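Local coordinates for Endonuclease/exonuclease/phosphatase (Beutenbergia cavernae DSM 12333, PDB 4RUW), which belongs to the endonuclease/exonuclease/phosphatase family, joining a zinc-bearing DNase I-like domain to a C-terminal immunoglobulin-like beta domain, at residues G411-L423 with D427-L438. Sequence-based numbering, arbitrary orientation.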
loop_
_atom_site.group_PDB
_atom_site.type_symbol
_atom_site.label_atom_id
_atom_site.label_comp_id
_atom_site.label_asym_id
_atom_site.label_seq_id
_atom_site.Cartn_x
_atom_site.Cartn_y
_atom_site.Cartn_z
ATOM N N GLY A 411 15.980 -6.483 23.237
ATOM C CA GLY A 411 16.676 -7.753 23.244
ATOM C C GLY A 411 17.631 -7.850 22.074
ATOM O O GLY A 411 17.583 -7.037 21.152
ATOM N N ALA A 412 18.511 -8.841 22.121
ATOM C CA ALA A 412 19.426 -9.093 21.018
ATOM C C ALA A 412 19.220 -10.509 20.515
ATOM O O ALA A 412 18.944 -11.414 21.297
ATOM C CB ALA A 412 20.870 -8.891 21.465
ATOM N N LEU A 413 19.340 -10.697 19.206
ATOM C CA LEU A 413 19.261 -12.030 18.629
ATOM C C LEU A 413 20.527 -12.805 18.972
ATOM O O LEU A 413 21.625 -12.400 18.591
ATOM C CB LEU A 413 19.097 -11.944 17.111
ATOM C CG LEU A 413 17.868 -11.182 16.609
ATOM C CD1 LEU A 413 17.916 -11.024 15.094
ATOM C CD2 LEU A 413 16.590 -11.884 17.046
ATOM N N PRO A 414 20.380 -13.923 19.700
ATOM C CA PRO A 414 21.529 -14.774 20.020
ATOM C C PRO A 414 21.949 -15.582 18.800
ATOM O O PRO A 414 21.129 -15.804 17.909
ATOM C CB PRO A 414 20.975 -15.709 21.095
ATOM C CG PRO A 414 19.526 -15.818 20.774
ATOM C CD PRO A 414 19.123 -14.461 20.253
ATOM N N PRO A 415 23.218 -16.011 18.752
ATOM C CA PRO A 415 23.683 -16.845 17.639
ATOM C C PRO A 415 22.878 -18.138 17.546
ATOM O O PRO A 415 22.620 -18.775 18.566
ATOM C CB PRO A 415 25.136 -17.150 18.019
ATOM C CG PRO A 415 25.540 -16.013 18.890
ATOM C CD PRO A 415 24.312 -15.660 19.675
ATOM N N GLY A 416 22.470 -18.504 16.337
ATOM C CA GLY A 416 21.715 -19.727 16.131
ATOM C C GLY A 416 20.218 -19.571 16.330
ATOM O O GLY A 416 19.479 -20.554 16.300
ATOM N N ALA A 417 19.768 -18.335 16.538
ATOM C CA ALA A 417 18.342 -18.069 16.698
ATOM C C ALA A 417 17.560 -18.411 15.433
ATOM O O ALA A 417 18.104 -18.416 14.327
ATOM C CB ALA A 417 18.110 -16.616 17.089
ATOM N N ARG A 418 16.278 -18.707 15.598
ATOM C CA ARG A 418 15.426 -18.976 14.452
ATOM C C ARG A 418 14.029 -18.427 14.694
ATOM O O ARG A 418 13.614 -18.229 15.840
ATOM C CB ARG A 418 15.375 -20.473 14.153
ATOM C CG ARG A 418 14.872 -21.300 15.312
ATOM C CD ARG A 418 15.624 -22.608 15.401
ATOM N NE ARG A 418 17.058 -22.402 15.577
ATOM C CZ ARG A 418 17.987 -23.207 15.071
ATOM N NH1 ARG A 418 17.629 -24.261 14.350
ATOM N NH2 ARG A 418 19.271 -22.956 15.278
ATOM N N LEU A 419 13.318 -18.178 13.603
ATOM C CA LEU A 419 11.961 -17.674 13.666
ATOM C C LEU A 419 11.033 -18.716 13.062
ATOM O O LEU A 419 11.282 -19.210 11.958
ATOM C CB LEU A 419 11.849 -16.360 12.891
ATOM C CG LEU A 419 10.458 -15.727 12.824
ATOM C CD1 LEU A 419 9.967 -15.392 14.221
ATOM C CD2 LEU A 419 10.451 -14.481 11.946
ATOM N N GLU A 420 9.989 -19.060 13.808
ATOM C CA GLU A 420 8.977 -20.011 13.376
ATOM C C GLU A 420 7.656 -19.277 13.177
ATOM O O GLU A 420 7.299 -18.409 13.972
ATOM C CB GLU A 420 8.815 -21.125 14.425
ATOM C CG GLU A 420 7.769 -22.184 14.071
ATOM C CD GLU A 420 7.723 -23.339 15.061
ATOM O OE1 GLU A 420 8.366 -23.251 16.129
ATOM O OE2 GLU A 420 7.040 -24.341 14.770
ATOM N N ALA A 421 6.942 -19.609 12.105
ATOM C CA ALA A 421 5.582 -19.124 11.917
ATOM C C ALA A 421 4.683 -20.325 11.681
ATOM O O ALA A 421 4.968 -21.170 10.829
ATOM C CB ALA A 421 5.501 -18.168 10.739
ATOM N N CYS A 422 3.590 -20.389 12.437
ATOM C CA CYS A 422 2.663 -21.507 12.367
ATOM C C CYS A 422 1.239 -21.055 12.098
ATOM O O CYS A 422 0.845 -19.943 12.447
ATOM C CB CYS A 422 2.653 -22.278 13.684
ATOM S SG CYS A 422 4.195 -23.063 14.113
ATOM N N LEU A 423 0.464 -21.942 11.486
ATOM C CA LEU A 423 -0.974 -21.801 11.466
ATOM C C LEU A 423 -1.490 -22.786 12.510
ATOM O O LEU A 423 -1.196 -23.982 12.443
ATOM C CB LEU A 423 -1.541 -22.135 10.090
ATOM C CG LEU A 423 -3.057 -21.953 9.980
ATOM C CD1 LEU A 423 -3.463 -20.491 10.173
ATOM C CD2 LEU A 423 -3.570 -22.489 8.651
ATOM N N ASP A 427 -8.555 -25.906 17.694
ATOM C CA ASP A 427 -8.358 -26.841 18.801
ATOM C C ASP A 427 -6.930 -26.827 19.347
ATOM O O ASP A 427 -6.609 -27.559 20.283
ATOM C CB ASP A 427 -8.755 -28.263 18.393
ATOM C CG ASP A 427 -8.045 -28.734 17.137
ATOM O OD1 ASP A 427 -7.122 -28.037 16.663
ATOM O OD2 ASP A 427 -8.411 -29.814 16.626
ATOM N N GLY A 428 -6.072 -26.007 18.748
ATOM C CA GLY A 428 -4.707 -25.872 19.220
ATOM C C GLY A 428 -3.696 -26.700 18.449
ATOM O O GLY A 428 -2.495 -26.598 18.690
ATOM N N THR A 429 -4.164 -27.498 17.530
ATOM C CA THR A 429 -3.258 -28.296 16.752
ATOM C C THR A 429 -2.468 -27.445 15.757
ATOM O O THR A 429 -2.941 -26.434 15.310
ATOM C CB THR A 429 -3.948 -29.458 16.042
ATOM O OG1 THR A 429 -4.628 -29.020 14.908
ATOM C CG2 THR A 429 -4.950 -30.080 16.952
ATOM N N ILE A 430 -1.251 -27.864 15.465
ATOM C CA ILE A 430 -0.424 -27.153 14.501
ATOM C C ILE A 430 -0.746 -27.648 13.099
ATOM O O ILE A 430 -0.409 -28.774 12.737
ATOM C CB ILE A 430 1.074 -27.344 14.787
ATOM C CG1 ILE A 430 1.405 -26.901 16.215
ATOM C CG2 ILE A 430 1.912 -26.579 13.777
ATOM C CD1 ILE A 430 1.037 -25.468 16.516
ATOM N N LEU A 431 -1.410 -26.805 12.315
ATOM C CA LEU A 431 -1.800 -27.168 10.958
ATOM C C LEU A 431 -0.617 -27.053 10.007
ATOM O O LEU A 431 -0.512 -27.806 9.040
ATOM C CB LEU A 431 -2.950 -26.284 10.473
ATOM C CG LEU A 431 -4.244 -26.406 11.280
ATOM C CD1 LEU A 431 -5.263 -25.378 10.832
ATOM C CD2 LEU A 431 -4.817 -27.813 11.156
ATOM N N ALA A 432 0.275 -26.108 10.287
ATOM C CA ALA A 432 1.449 -25.892 9.454
ATOM C C ALA A 432 2.505 -25.169 10.266
ATOM O O ALA A 432 2.174 -24.381 11.148
ATOM C CB ALA A 432 1.087 -25.075 8.220
ATOM N N SER A 433 3.768 -25.426 9.950
ATOM C CA SER A 433 4.879 -24.765 10.611
ATOM C C SER A 433 6.011 -24.544 9.619
ATOM O O SER A 433 6.302 -25.407 8.788
ATOM C CB SER A 433 5.378 -25.608 11.785
ATOM O OG SER A 433 6.544 -25.046 12.365
ATOM N N ARG A 434 6.650 -23.386 9.719
ATOM C CA ARG A 434 7.791 -23.037 8.888
ATOM C C ARG A 434 8.810 -22.349 9.789
ATOM O O ARG A 434 8.439 -21.454 10.561
ATOM C CB ARG A 434 7.315 -22.102 7.772
ATOM C CG ARG A 434 8.360 -21.614 6.834
ATOM C CD ARG A 434 7.738 -20.844 5.682
ATOM N NE ARG A 434 7.080 -21.728 4.720
ATOM C CZ ARG A 434 5.765 -21.932 4.636
ATOM N NH1 ARG A 434 4.923 -21.308 5.456
ATOM N NH2 ARG A 434 5.286 -22.761 3.716
ATOM N N THR A 435 10.071 -22.748 9.689
ATOM C CA THR A 435 11.117 -22.176 10.519
ATOM C C THR A 435 12.324 -21.797 9.668
ATOM O O THR A 435 12.686 -22.525 8.733
ATOM C CB THR A 435 11.567 -23.172 11.623
ATOM O OG1 THR A 435 10.422 -23.631 12.346
ATOM C CG2 THR A 435 12.549 -22.510 12.587
ATOM N N GLU A 436 12.930 -20.651 9.978
ATOM C CA GLU A 436 14.126 -20.197 9.279
ATOM C C GLU A 436 15.122 -19.654 10.302
ATOM O O GLU A 436 14.752 -18.856 11.173
ATOM C CB GLU A 436 13.771 -19.095 8.272
ATOM C CG GLU A 436 12.812 -19.542 7.168
ATOM C CD GLU A 436 12.347 -18.407 6.275
ATOM O OE1 GLU A 436 13.086 -17.405 6.148
ATOM O OE2 GLU A 436 11.227 -18.516 5.717
ATOM N N THR A 437 16.379 -20.083 10.216
ATOM C CA THR A 437 17.414 -19.497 11.065
ATOM C C THR A 437 17.691 -18.064 10.630
ATOM O O THR A 437 17.428 -17.689 9.490
ATOM C CB THR A 437 18.727 -20.299 11.025
ATOM O OG1 THR A 437 19.075 -20.582 9.665
ATOM C CG2 THR A 437 18.581 -21.601 11.792
ATOM N N LEU A 438 18.215 -17.266 11.555
ATOM C CA LEU A 438 18.516 -15.868 11.280
ATOM C C LEU A 438 20.008 -15.671 11.019
ATOM O O LEU A 438 20.767 -16.635 10.885
ATOM C CB LEU A 438 18.115 -14.999 12.476
ATOM C CG LEU A 438 16.763 -15.278 13.123
ATOM C CD1 LEU A 438 16.604 -14.462 14.394
ATOM C CD2 LEU A 438 15.630 -14.983 12.157
HETATM O O HOH W 1 20.626 -18.170 13.463
HETATM O O HOH W 2 10.989 -24.138 15.370
#
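Glu420 holds its chain fully extended, CG anti to the backbone N (chi1 180°), and Ser433 turns OG anti to its own N (chi1 174°); the two meet diagonally across the strands, where Ser433 OG donates to the anti side of Glu420 OE2 at 2.6 Å. On the same face Thr435, in one of its two conformers, crosses Glu420 at a slant and shares a water with Glu420 OE1, weakly bound on the carboxylate side. The bent chain of Arg418 brings NH2 to Gly416 O (2.6 Å), which lies at the guanidinium edge, while Thr437 CG2 rests 3.6 Å above the centre of one face. Beneath these side chains the strands pair antiparallel as a hairpin: Leu419 pairs with Glu436 and Ala421 with Arg434 through reciprocal backbone bonds. At one end the register slips in a classic beta bulge, Leu431 and Ala432 both facing Leu423: Leu423 O takes Leu431 N at 2.8 Å and Ala432 N only weakly. At the other, Leu438 N bonds to the O of Ala417 (3.0 Å), the last residue of the type II turn from Pro414, and Leu438 CD1 wedges against both methyls of Leu413 and Ala417 CB. Glu420 OE1 also forms a salt bridge with Arg384, Glu436 one with Arg338, and Arg434 NH1 bonds to Leu341 O and Gly343 O. In the immunoglobulin-like sandwich, strand 430-437 edges its sheet, strand 418-424 pairs on its other side with strand 378-384, and Leu419 and Leu438 pack on Leu353 of strand 349-356 in the facing sheet.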